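Local atomic coordinates of peptidase, M20/M25/M40 family (Staphylococcus aureus, PDB entry 4EWT), a protein that probably hydrolyses amide bonds of N-acylated amino acids or related substrates as a dimanganese amidohydrolase of the M20 peptidase family. Residues A[317-322]-A[380-385]. Numbering follows the deposited sequence.
Sequences ANLDFG and VGTVVL
Thr382 meets the loop 317-322 with both branches of its side chain, one for each of two loop residues. Its methyl, CG2, touches the methyl of Ala317, with CB and CG2 3.6 Å apart. Its hydroxyl branch faces Leu319, where CD1 lies 3.9 Å from OG1. The Thr382 torsion sets this division: CG2 stands anti to the backbone N (chi1 -62° for OG1), and OG1 lies beside that N. From there OG1 hydrogen-bonds to the carbonyl O of Glu378, one turn earlier in the same helix. The hydroxyl thus has a polar partner within its own helix, and its contact with the Leu319 methyl is van der Waals only. Leu319 and Thr382 run past each other in opposite directions. In Ala317 and Thr382 the bond from CA to CB points toward the other segment, and the nearest CA atoms, those of the same two residues, are 7.5 Å apart.

In the fold, this is where the loop after helix 304-316 meets helix 372-386, near the C-terminus. Asn318 leaves the helix with positive phi (56°), and the chain then runs into edge strand 322-325 of the eight-stranded mixed sheet. That sheet belongs to the metal-binding catalytic domain of the M20 fold. Helix 2-11 also borders the contact, with Ile6 touching both Leu319 and Thr382. Within the loop, Leu319 CB sits 3.7 Å above one face of the Phe321 ring, toward its rim. The Phe321 side chain in turn packs on Ile375, Glu378 and Ala379 of helix 372-386.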
# COMPACT_ATOMS: atom_id res chain seq x y z
N ALA A 317 36.80 23.26 -36.06
CA ALA A 317 36.71 24.62 -36.58
C ALA A 317 37.44 25.63 -35.70
O ALA A 317 37.78 26.73 -36.15
CB ALA A 317 35.26 25.03 -36.76
N ASN A 318 37.67 25.26 -34.46
CA ASN A 318 38.29 26.14 -33.52
C ASN A 318 37.71 27.49 -33.23
O ASN A 318 38.30 28.48 -33.57
CB ASN A 318 39.70 26.43 -33.96
CG ASN A 318 40.70 25.42 -33.47
OD1 ASN A 318 40.86 25.24 -32.26
ND2 ASN A 318 41.39 24.77 -34.40
N LEU A 319 36.54 27.52 -32.60
CA LEU A 319 35.82 28.78 -32.37
C LEU A 319 36.08 29.30 -30.95
O LEU A 319 36.87 28.71 -30.20
CB LEU A 319 34.31 28.60 -32.58
CG LEU A 319 33.65 27.91 -33.79
CD1 LEU A 319 34.24 28.31 -35.13
CD2 LEU A 319 33.62 26.39 -33.62
N ASP A 320 35.36 30.30 -30.55
CA ASP A 320 35.58 30.88 -29.28
C ASP A 320 34.69 30.30 -28.19
O ASP A 320 34.33 30.97 -27.22
CB ASP A 320 35.35 32.35 -29.40
CG ASP A 320 36.38 33.12 -28.70
OD1 ASP A 320 37.41 33.42 -29.34
OD2 ASP A 320 36.17 33.40 -27.51
N PHE A 321 34.34 29.04 -28.38
CA PHE A 321 33.56 28.26 -27.41
C PHE A 321 33.92 26.77 -27.44
O PHE A 321 34.28 26.23 -28.49
CB PHE A 321 32.05 28.46 -27.59
CG PHE A 321 31.55 28.19 -28.99
CD1 PHE A 321 31.23 26.90 -29.40
CD2 PHE A 321 31.38 29.24 -29.89
CE1 PHE A 321 30.78 26.65 -30.69
CE2 PHE A 321 30.92 29.00 -31.19
CZ PHE A 321 30.62 27.70 -31.59
N GLY A 322 33.82 26.12 -26.28
CA GLY A 322 34.12 24.70 -26.15
C GLY A 322 32.97 23.80 -26.59
O GLY A 322 31.83 24.25 -26.72
N VAL A 380 25.80 26.67 -35.48
CA VAL A 380 24.93 26.18 -36.55
C VAL A 380 25.49 26.56 -37.92
O VAL A 380 25.57 25.72 -38.83
CB VAL A 380 23.45 26.64 -36.35
CG1 VAL A 380 22.57 26.21 -37.50
CG2 VAL A 380 22.90 26.08 -35.04
N GLY A 381 25.91 27.82 -38.08
CA GLY A 381 26.52 28.25 -39.33
C GLY A 381 27.73 27.42 -39.74
O GLY A 381 27.87 27.05 -40.91
N THR A 382 28.61 27.15 -38.78
CA THR A 382 29.79 26.32 -39.01
C THR A 382 29.40 24.93 -39.53
O THR A 382 30.00 24.41 -40.47
CB THR A 382 30.63 26.18 -37.72
OG1 THR A 382 31.09 27.47 -37.31
CG2 THR A 382 31.82 25.24 -37.94
N VAL A 383 28.39 24.34 -38.90
CA VAL A 383 27.89 23.04 -39.36
C VAL A 383 27.37 23.17 -40.78
O VAL A 383 27.72 22.37 -41.64
CB VAL A 383 26.83 22.47 -38.40
CG1 VAL A 383 26.25 21.18 -38.96
CG2 VAL A 383 27.45 22.23 -37.03
N VAL A 384 26.56 24.20 -41.04
CA VAL A 384 26.00 24.41 -42.37
C VAL A 384 27.08 24.52 -43.45
O VAL A 384 26.93 23.94 -44.53
CB VAL A 384 25.08 25.65 -42.41
CG1 VAL A 384 24.64 25.94 -43.84
CG2 VAL A 384 23.88 25.44 -41.50
N LEU A 385 28.15 25.24 -43.16
CA LEU A 385 29.20 25.47 -44.16
C LEU A 385 30.05 24.23 -44.42
O LEU A 385 30.39 23.95 -45.56
CB LEU A 385 30.07 26.68 -43.81
CG LEU A 385 29.48 28.09 -43.88
CD1 LEU A 385 30.60 29.09 -43.70
CD2 LEU A 385 28.74 28.38 -45.19